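Local coordinates for methylated RNA-binding protein 1 (Saccharomyces cerevisiae S288c, PDB 4RCM) that recognises and binds RNA carrying N6-methyladenosine through its YTH domain and lowers the stability of PHO4 mRNA by binding its 3'-UTR, at residues F18-S23 / T131-T136. Numbering follows the deposited sequence. Where two conformers were deposited one is given.
Sequences FFVIKS and THSRDT. With nucleotides of chain C.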
ATOM      1  N   PHE A  18       7.591  -1.655  -5.106  1.00 11.07           N
ATOM      2  CA  PHE A  18       6.153  -1.814  -4.818  1.00 10.48           C
ATOM      3  C   PHE A  18       5.938  -3.042  -3.952  1.00 10.38           C
ATOM      4  O   PHE A  18       6.402  -4.133  -4.299  1.00  9.27           O
ATOM      5  CB  PHE A  18       5.361  -2.022  -6.107  1.00 10.62           C
ATOM      6  CG  PHE A  18       5.420  -0.866  -7.049  1.00 10.49           C
ATOM      7  CD1 PHE A  18       4.507   0.154  -6.958  1.00 10.17           C
ATOM      8  CD2 PHE A  18       6.394  -0.812  -8.045  1.00  9.32           C
ATOM      9  CE1 PHE A  18       4.584   1.236  -7.801  1.00 10.51           C
ATOM     10  CE2 PHE A  18       6.450   0.259  -8.919  1.00  9.92           C
ATOM     11  CZ  PHE A  18       5.524   1.281  -8.815  1.00  9.78           C
ATOM     12  N   PHE A  19       5.158  -2.884  -2.882  1.00  9.87           N
ATOM     13  CA  PHE A  19       4.776  -3.999  -2.015  1.00 11.11           C
ATOM     14  C   PHE A  19       3.312  -3.960  -1.730  1.00 11.18           C
ATOM     15  O   PHE A  19       2.716  -2.876  -1.668  1.00 12.78           O
ATOM     16  CB  PHE A  19       5.478  -3.914  -0.675  1.00 10.49           C
ATOM     17  CG  PHE A  19       6.956  -3.903  -0.782  1.00 10.06           C
ATOM     18  CD1 PHE A  19       7.630  -2.705  -0.933  1.00 11.02           C
ATOM     19  CD2 PHE A  19       7.673  -5.081  -0.736  1.00 10.51           C
ATOM     20  CE1 PHE A  19       9.002  -2.665  -1.055  1.00 10.79           C
ATOM     21  CE2 PHE A  19       9.044  -5.057  -0.828  1.00 11.99           C
ATOM     22  CZ  PHE A  19       9.713  -3.855  -0.985  1.00 11.50           C
ATOM     23  N   VAL A  20       2.729  -5.134  -1.518  1.00 12.95           N
ATOM     24  CA  VAL A  20       1.346  -5.227  -1.060  1.00 12.43           C
ATOM     25  C   VAL A  20       1.331  -5.108   0.464  1.00 13.26           C
ATOM     26  O   VAL A  20       2.235  -5.611   1.120  1.00 14.25           O
ATOM     27  CB  VAL A  20       0.657  -6.541  -1.498  1.00 12.64           C
ATOM     28  CG1 VAL A  20      -0.610  -6.816  -0.707  1.00 13.59           C
ATOM     29  CG2 VAL A  20       0.329  -6.470  -2.969  1.00 12.09           C
ATOM     30  N   ILE A  21       0.278  -4.473   0.997  1.00 12.18           N
ATOM     31  CA  ILE A  21       0.019  -4.420   2.480  1.00 12.95           C
ATOM     32  C   ILE A  21      -1.323  -5.110   2.669  1.00 12.50           C
ATOM     33  O   ILE A  21      -2.301  -4.754   1.988  1.00 11.06           O
ATOM     34  CB  ILE A  21      -0.037  -2.981   3.066  1.00 11.43           C
ATOM     35  CG1 ILE A  21       1.297  -2.262   2.908  1.00 11.19           C
ATOM     36  CG2 ILE A  21      -0.413  -2.989   4.559  1.00 11.41           C
ATOM     37  CD1 ILE A  21       2.461  -2.835   3.696  1.00 11.35           C
ATOM     38  N   LYS A  22      -1.369  -6.125   3.552  1.00 12.53           N
ATOM     39  CA  LYS A  22      -2.672  -6.787   3.856  1.00 14.73           C
ATOM     40  C   LYS A  22      -3.001  -6.408   5.281  1.00 13.91           C
ATOM     41  O   LYS A  22      -2.197  -6.656   6.227  1.00 11.79           O
ATOM     42  CB  LYS A  22      -2.606  -8.320   3.740  1.00 17.15           C
ATOM     43  CG  LYS A  22      -2.204  -8.868   2.391  1.00 18.77           C
ATOM     44  CD  LYS A  22      -3.176  -8.472   1.279  1.00 24.10           C
ATOM     45  CE  LYS A  22      -4.580  -9.058   1.444  1.00 26.23           C
ATOM     46  NZ  LYS A  22      -5.430  -8.844   0.228  1.00 31.02           N
ATOM     47  N   SER A  23      -4.100  -5.714   5.424  1.00 10.78           N
ATOM     48  CA  SER A  23      -4.581  -5.299   6.738  1.00 13.45           C
ATOM     49  C   SER A  23      -5.701  -6.218   7.198  1.00 13.46           C
ATOM     50  O   SER A  23      -6.580  -6.596   6.385  1.00 15.89           O
ATOM     51  CB  SER A  23      -5.118  -3.861   6.660  1.00 11.58           C
ATOM     52  OG  SER A  23      -5.803  -3.530   7.845  1.00 12.73           O
ATOM     53  N   THR A 131      -4.051 -10.569  -6.126  1.00 17.03           N
ATOM     54  CA  THR A 131      -5.037 -10.776  -5.058  1.00 17.83           C
ATOM     55  C   THR A 131      -4.707 -11.920  -4.062  1.00 20.38           C
ATOM     56  O   THR A 131      -5.317 -11.993  -2.973  1.00 17.77           O
ATOM     57  CB  THR A 131      -6.388 -11.065  -5.687  1.00 20.16           C
ATOM     58  OG1 THR A 131      -6.224 -12.087  -6.677  1.00 19.12           O
ATOM     59  CG2 THR A 131      -6.944  -9.811  -6.356  1.00 20.68           C
ATOM     60  N   HIS A 132      -3.758 -12.793  -4.429  1.00 17.49           N
ATOM     61  CA  HIS A 132      -3.242 -13.852  -3.536  1.00 18.31           C
ATOM     62  C   HIS A 132      -2.000 -13.479  -2.722  1.00 16.79           C
ATOM     63  O   HIS A 132      -1.457 -14.321  -1.968  1.00 16.08           O
ATOM     64  CB  HIS A 132      -2.902 -15.098  -4.362  1.00 18.47           C
ATOM     65  CG  HIS A 132      -4.089 -15.749  -4.988  1.00 19.23           C
ATOM     66  ND1 HIS A 132      -4.297 -17.102  -4.918  1.00 20.16           N
ATOM     67  CD2 HIS A 132      -5.135 -15.240  -5.671  1.00 20.75           C
ATOM     68  CE1 HIS A 132      -5.418 -17.403  -5.552  1.00 20.12           C
ATOM     69  NE2 HIS A 132      -5.952 -16.290  -6.006  1.00 20.23           N
ATOM     70  N   SER A 133      -1.532 -12.236  -2.860  1.00 16.97           N
ATOM     71  CA  SER A 133      -0.323 -11.819  -2.188  1.00 16.74           C
ATOM     72  C   SER A 133      -0.544 -11.784  -0.692  1.00 17.02           C
ATOM     73  O   SER A 133      -1.607 -11.396  -0.212  1.00 18.85           O
ATOM     74  CB  SER A 133       0.128 -10.423  -2.669  1.00 19.41           C
ATOM     75  OG  SER A 133       0.168 -10.375  -4.076  1.00 15.81           O
ATOM     76  N   ARG A 134       0.462 -12.189   0.034  1.00 16.78           N
ATOM     77  CA  ARG A 134       0.486 -11.985   1.447  1.00 20.32           C
ATOM     78  C   ARG A 134       1.162 -10.637   1.775  1.00 17.95           C
ATOM     79  O   ARG A 134       1.574  -9.888   0.880  1.00 15.37           O
ATOM     80  CB  ARG A 134       1.257 -13.127   2.140  1.00 24.46           C
ATOM     81  CG  ARG A 134       0.647 -14.530   2.024  1.00 28.45           C
ATOM     82  CD  ARG A 134       1.647 -15.569   2.537  1.00 31.77           C
ATOM     83  NE  ARG A 134       2.867 -15.616   1.711  0.50 32.00           N
ATOM     84  CZ  ARG A 134       3.088 -16.476   0.713  0.50 33.25           C
ATOM     85  NH1 ARG A 134       2.188 -17.401   0.377  0.50 34.01           N
ATOM     86  NH2 ARG A 134       4.224 -16.410   0.038  0.50 31.37           N
ATOM     87  N   ASP A 135       1.320 -10.381   3.069  1.00 15.99           N
ATOM     88  CA  ASP A 135       1.735  -9.086   3.566  1.00 15.22           C
ATOM     89  C   ASP A 135       3.186  -8.836   3.258  1.00 13.64           C
ATOM     90  O   ASP A 135       4.065  -9.674   3.541  1.00 14.82           O
ATOM     91  CB  ASP A 135       1.449  -8.989   5.089  1.00 13.06           C
ATOM     92  CG  ASP A 135       1.655  -7.598   5.636  1.00 12.67           C
ATOM     93  OD1 ASP A 135       1.074  -6.629   5.059  1.00 12.15           O
ATOM     94  OD2 ASP A 135       2.370  -7.438   6.661  1.00 11.77           O
ATOM     95  N   THR A 136       3.428  -7.674   2.678  1.00 12.55           N
ATOM     96  CA  THR A 136       4.729  -7.216   2.145  1.00 12.15           C
ATOM     97  C   THR A 136       5.325  -7.972   0.972  1.00 12.70           C
ATOM     98  O   THR A 136       6.523  -7.860   0.693  1.00 12.41           O
ATOM     99  CB  THR A 136       5.786  -6.985   3.264  1.00 12.37           C
ATOM    100  OG1 THR A 136       6.371  -8.216   3.707  1.00 13.98           O
ATOM    101  CG2 THR A 136       5.115  -6.263   4.419  1.00 11.70           C
TER
ATOM    102  C2  6MZ C   3      -3.772  -5.082  10.781  1.00 20.95           C
ATOM    103  C4  6MZ C   3      -1.998  -6.299   9.804  1.00 25.84           C
ATOM    104  C5  6MZ C   3      -1.067  -5.198  10.093  1.00 26.50           C
ATOM    105  N9  6MZ C   3      -1.268  -7.242   9.178  1.00 24.76           N
ATOM    106  N3  6MZ C   3      -3.328  -6.183  10.168  1.00 22.26           N
ATOM    107  N1  6MZ C   3      -2.971  -4.036  11.086  1.00 24.38           N
ATOM    108  C6  6MZ C   3      -1.652  -4.012  10.789  1.00 26.53           C
ATOM    109  N6  6MZ C   3      -0.850  -2.978  11.130  1.00 26.21           N
ATOM    110  C9  6MZ C   3      -1.289  -1.895  11.982  1.00 24.18           C
ATOM    111  N7  6MZ C   3       0.166  -5.568   9.645  1.00 23.25           N
ATOM    112  C8  6MZ C   3       0.018  -6.818   9.100  1.00 24.36           C
ATOM    113  O5' 6MZ C   3       0.811 -12.346   9.946  1.00 50.01           O
ATOM    114  C5' 6MZ C   3       0.295 -11.028  10.255  1.00 45.66           C
ATOM    115  C4' 6MZ C   3      -0.922 -10.693   9.381  1.00 39.62           C
ATOM    116  O4' 6MZ C   3      -1.566  -9.490   9.853  1.00 31.38           O
ATOM    117  C1' 6MZ C   3      -1.863  -8.579   8.763  1.00 29.82           C
ATOM    118  C2' 6MZ C   3      -1.389  -9.322   7.500  1.00 29.31           C
ATOM    119  O2' 6MZ C   3      -2.477 -10.019   6.835  1.00 26.21           O
ATOM    120  C3' 6MZ C   3      -0.569 -10.499   7.896  1.00 32.99           C
ATOM    121  O3' 6MZ C   3      -1.000 -11.562   7.004  1.00 25.83           O
TER
HETATM  122  O   HOH W   1      -4.016 -11.506  -0.838  1.00 27.72           O
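Val20 and Lys22, in the segment 18-23, face the loop 131-136 as it runs up to the strand 138-139, and the one backbone bond between the segments goes from Thr136 N to Val20 O (2.8 Å), bent at the hydrogen to 130°. Thr136 CA also approaches Val20 O, at 3.1 Å, in a CA-H...O contact. The second bond uses a side chain: Asp135 CG lies anti to its backbone N (chi1 -171°), which brings OD1 to Lys22 N at 2.9 Å, nearly straight at 167°. That N-H meets OD1 on the anti side of the carboxylate, slightly out of its plane. The strand 17-23 is next to the outermost strand of the mixed YTH sheet, 138-139, into which the loop leads, and the N6-methyladenosine nucleotide of chain C lies alongside; Lys22 and Ser23 belong to its binding site. Asp135 OD2 comes 3.4 Å from C8 of that base, while Lys22 CB packs against the ribose O2' of the same nucleotide. Bent at chi2 and chi3, the lysine chain folds along the loop, CD lying 3.6 Å from Ser133 O. Its NZ bonds to Ser66 OG and, weakly, to a water. Val20 CG2 rests on Ser133 CB (4.0 Å), and the Ser133 hydroxyl bonds to Ile130 O. At the other end of the loop, Thr136 O meets the edge of the Phe19 ring at CD2, near the ring plane.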